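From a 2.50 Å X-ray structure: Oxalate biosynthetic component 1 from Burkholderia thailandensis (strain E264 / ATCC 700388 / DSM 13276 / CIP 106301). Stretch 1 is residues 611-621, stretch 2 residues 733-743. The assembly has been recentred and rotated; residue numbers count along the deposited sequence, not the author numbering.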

# COMPACT_ATOMS: atom_id res chain seq x y z
N VAL A 611 -12.51 -19.11 -15.02
CA VAL A 611 -13.65 -19.12 -15.93
C VAL A 611 -13.98 -20.56 -16.31
O VAL A 611 -15.15 -20.93 -16.42
CB VAL A 611 -13.38 -18.30 -17.20
N GLU A 612 -12.94 -21.36 -16.49
CA GLU A 612 -13.09 -22.75 -16.92
C GLU A 612 -13.21 -23.70 -15.73
O GLU A 612 -12.98 -24.90 -15.88
CB GLU A 612 -11.91 -23.16 -17.80
CG GLU A 612 -11.70 -22.28 -19.03
CD GLU A 612 -10.44 -22.62 -19.78
OE1 GLU A 612 -10.28 -22.16 -20.93
OE2 GLU A 612 -9.59 -23.35 -19.22
N GLU A 613 -13.56 -23.17 -14.57
CA GLU A 613 -13.71 -23.98 -13.36
C GLU A 613 -14.89 -24.94 -13.50
O GLU A 613 -14.93 -25.98 -12.83
CB GLU A 613 -13.88 -23.08 -12.13
CG GLU A 613 -13.98 -23.81 -10.80
CD GLU A 613 -12.69 -24.52 -10.40
OE1 GLU A 613 -11.63 -24.26 -11.01
OE2 GLU A 613 -12.74 -25.35 -9.47
N LEU A 614 -15.83 -24.60 -14.37
CA LEU A 614 -17.02 -25.43 -14.59
C LEU A 614 -16.68 -26.76 -15.26
O LEU A 614 -17.51 -27.67 -15.28
CB LEU A 614 -18.04 -24.67 -15.43
CG LEU A 614 -18.83 -23.57 -14.72
CD1 LEU A 614 -19.68 -22.79 -15.71
CD2 LEU A 614 -19.69 -24.16 -13.61
N ASP A 615 -15.47 -26.86 -15.80
CA ASP A 615 -15.02 -28.10 -16.44
C ASP A 615 -14.94 -29.25 -15.44
O ASP A 615 -15.01 -30.42 -15.83
CB ASP A 615 -13.66 -27.89 -17.11
CG ASP A 615 -13.72 -26.94 -18.30
OD1 ASP A 615 -14.75 -26.24 -18.44
OD2 ASP A 615 -12.75 -26.90 -19.08
N ARG A 616 -14.80 -28.91 -14.16
CA ARG A 616 -14.72 -29.91 -13.11
C ARG A 616 -16.10 -30.28 -12.57
O ARG A 616 -16.24 -31.26 -11.83
CB ARG A 616 -13.83 -29.41 -11.96
CG ARG A 616 -12.37 -29.25 -12.33
CD ARG A 616 -11.59 -28.55 -11.22
NE ARG A 616 -11.67 -29.27 -9.95
CZ ARG A 616 -11.86 -28.68 -8.78
NH1 ARG A 616 -11.99 -27.36 -8.71
NH2 ARG A 616 -11.93 -29.40 -7.67
N TYR A 617 -17.11 -29.51 -12.95
CA TYR A 617 -18.47 -29.74 -12.47
C TYR A 617 -19.24 -30.67 -13.41
O TYR A 617 -19.23 -30.49 -14.62
CB TYR A 617 -19.21 -28.41 -12.32
CG TYR A 617 -18.71 -27.56 -11.17
CD1 TYR A 617 -17.51 -26.86 -11.27
CD2 TYR A 617 -19.42 -27.47 -9.98
CE1 TYR A 617 -17.04 -26.09 -10.21
CE2 TYR A 617 -18.96 -26.71 -8.92
CZ TYR A 617 -17.77 -26.02 -9.04
OH TYR A 617 -17.31 -25.25 -8.00
N GLU A 618 -19.91 -31.65 -12.82
CA GLU A 618 -20.65 -32.66 -13.58
C GLU A 618 -21.85 -32.05 -14.29
O GLU A 618 -22.04 -32.25 -15.49
CB GLU A 618 -21.10 -33.79 -12.65
CG GLU A 618 -21.78 -34.95 -13.37
CD GLU A 618 -20.81 -36.06 -13.71
OE1 GLU A 618 -20.86 -37.12 -13.05
OE2 GLU A 618 -20.01 -35.89 -14.65
N ASP A 619 -22.67 -31.32 -13.54
CA ASP A 619 -23.88 -30.71 -14.08
C ASP A 619 -23.64 -29.25 -14.46
O ASP A 619 -24.33 -28.35 -13.98
CB ASP A 619 -25.02 -30.81 -13.07
CG ASP A 619 -25.26 -32.23 -12.60
OD1 ASP A 619 -24.90 -33.18 -13.33
OD2 ASP A 619 -25.81 -32.40 -11.49
N HIS A 620 -22.66 -29.02 -15.34
CA HIS A 620 -22.30 -27.66 -15.72
C HIS A 620 -23.32 -27.04 -16.68
O HIS A 620 -23.53 -25.82 -16.67
CB HIS A 620 -20.91 -27.63 -16.36
CG HIS A 620 -20.74 -28.60 -17.49
ND1 HIS A 620 -20.88 -28.22 -18.81
CD2 HIS A 620 -20.43 -29.91 -17.51
CE1 HIS A 620 -20.67 -29.27 -19.59
NE2 HIS A 620 -20.40 -30.31 -18.82
N GLU A 621 -23.95 -27.87 -17.50
CA GLU A 621 -24.92 -27.39 -18.48
C GLU A 621 -26.15 -26.79 -17.81
O GLU A 621 -26.83 -25.95 -18.39
CB GLU A 621 -25.33 -28.53 -19.42
N LEU A 733 -7.17 -34.13 -15.86
CA LEU A 733 -8.37 -34.06 -15.04
C LEU A 733 -9.59 -33.71 -15.88
O LEU A 733 -10.73 -34.01 -15.50
CB LEU A 733 -8.18 -33.03 -13.92
CG LEU A 733 -8.83 -33.34 -12.57
CD1 LEU A 733 -8.31 -34.66 -12.03
CD2 LEU A 733 -8.57 -32.21 -11.59
N ARG A 734 -9.36 -33.07 -17.02
CA ARG A 734 -10.44 -32.65 -17.90
C ARG A 734 -10.89 -33.79 -18.82
O ARG A 734 -12.04 -33.85 -19.24
CB ARG A 734 -10.02 -31.44 -18.74
CG ARG A 734 -11.17 -30.71 -19.41
CD ARG A 734 -10.68 -29.61 -20.35
NE ARG A 734 -11.77 -28.72 -20.75
CZ ARG A 734 -12.64 -29.00 -21.72
NH1 ARG A 734 -12.56 -30.14 -22.39
NH2 ARG A 734 -13.60 -28.12 -22.02
N ASP A 735 -9.95 -34.69 -19.12
CA ASP A 735 -10.22 -35.81 -20.01
C ASP A 735 -11.07 -36.89 -19.33
O ASP A 735 -11.59 -37.78 -19.99
CB ASP A 735 -8.90 -36.41 -20.50
CG ASP A 735 -8.12 -35.46 -21.37
OD1 ASP A 735 -8.51 -34.27 -21.47
OD2 ASP A 735 -7.10 -35.89 -21.97
N ARG A 736 -11.21 -36.79 -18.01
CA ARG A 736 -12.02 -37.74 -17.26
C ARG A 736 -13.35 -37.13 -16.84
O ARG A 736 -14.06 -37.69 -16.01
CB ARG A 736 -11.27 -38.23 -16.02
CG ARG A 736 -9.88 -38.79 -16.28
CD ARG A 736 -9.41 -39.60 -15.08
NE ARG A 736 -9.83 -39.00 -13.82
CZ ARG A 736 -9.06 -38.24 -13.05
NH1 ARG A 736 -7.81 -37.99 -13.41
NH2 ARG A 736 -9.53 -37.74 -11.92
N SER A 737 -13.67 -35.97 -17.40
CA SER A 737 -14.90 -35.27 -17.04
C SER A 737 -15.85 -35.17 -18.22
O SER A 737 -15.49 -35.48 -19.36
CB SER A 737 -14.59 -33.87 -16.51
OG SER A 737 -14.09 -33.03 -17.54
N ASN A 738 -17.08 -34.74 -17.95
CA ASN A 738 -18.04 -34.46 -19.01
C ASN A 738 -17.99 -32.99 -19.39
O ASN A 738 -19.02 -32.33 -19.54
CB ASN A 738 -19.45 -34.87 -18.58
CG ASN A 738 -19.89 -34.21 -17.28
OD1 ASN A 738 -19.05 -33.81 -16.47
ND2 ASN A 738 -21.19 -34.10 -17.08
N ALA A 739 -16.78 -32.47 -19.52
CA ALA A 739 -16.57 -31.10 -19.95
C ALA A 739 -16.81 -30.98 -21.45
O ALA A 739 -16.59 -31.93 -22.20
CB ALA A 739 -15.17 -30.63 -19.60
N SER A 740 -17.27 -29.81 -21.88
CA SER A 740 -17.60 -29.57 -23.28
C SER A 740 -16.41 -29.81 -24.20
O SER A 740 -15.35 -29.21 -24.03
CB SER A 740 -18.12 -28.15 -23.47
OG SER A 740 -19.09 -27.82 -22.49
N ARG A 741 -16.59 -30.72 -25.17
CA ARG A 741 -15.57 -30.97 -26.17
C ARG A 741 -15.33 -29.71 -26.99
O ARG A 741 -16.27 -28.98 -27.31
CB ARG A 741 -15.98 -32.13 -27.09
N LYS A 742 -14.06 -29.43 -27.31
CA LYS A 742 -13.72 -28.22 -28.04
C LYS A 742 -13.43 -28.53 -29.50
O LYS A 742 -13.18 -29.68 -29.87
CB LYS A 742 -12.52 -27.53 -27.39
CG LYS A 742 -12.69 -27.29 -25.90
CD LYS A 742 -11.76 -26.19 -25.40
CE LYS A 742 -12.06 -25.84 -23.95
NZ LYS A 742 -10.96 -25.05 -23.33
N ALA A 743 -13.49 -27.49 -30.34
CA ALA A 743 -13.33 -27.66 -31.78
C ALA A 743 -11.99 -27.14 -32.26
O ALA A 743 -11.42 -26.22 -31.68
CB ALA A 743 -14.47 -26.97 -32.51

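The contact between residues 611-621 and 733-743 is a small, largely polar junction in which two mostly irregular segments are joined by a short salt bridge from a buried arginine, a longer lysine one and a pair of side-chain-to-backbone hydrogen bonds, illustrating how such segments dock without sharing a sheet or a helical interface. No backbone-to-backbone hydrogen bond links the two. Stretch 1 contains a 3-10 segment, Glu613 to Arg616; stretch 2 begins in a helix, includes a type I turn from Arg734 to Ser737 and is extended from Ala739 onward. The backbones are nearest at Asp615 and Ala739, whose CA atoms lie 4.9 Å apart, and together the stretches bury 469 Å².

Asp615 is the charged anchor. Its OD2 accepts from Arg734 NE at 2.7 Å, with the carboxylate oxygen at the edge of the guanidinium, near its plane, where the N-H groups point; a weak second bond reaches OD2 from Arg734 NH2 at 3.3 Å. The same guanidinium also bonds within its own stretch, Arg734 NH2 donating to Ser740 O at 2.9 Å, so one arginine bonds to both its own stretch and its partner. Beside this pair, the methyl group of Ala739 packs against Asp615, CB to CB at 4.0 Å.

Asn738 forms the second anchor, using both side chain and backbone. Its ND2 donates to Glu618 O at 2.6 Å, while its carbonyl O receives a hydrogen bond from His620 NE2, also at 2.6 Å. That carbonyl lies at the edge of the imidazole, near the ring plane, as in-plane donation requires. Proximity alone is not bonding, however: Glu618 OE2 sits 2.9 Å from Asn738 OD1, but both are acceptors.

Further along, Glu612 OE1 and Lys742 NZ form a long salt bridge at 3.8 Å, pairing opposite charges at a distance too long for a hydrogen bond; Lys742 NZ is hydrogen-bonded elsewhere in the structure.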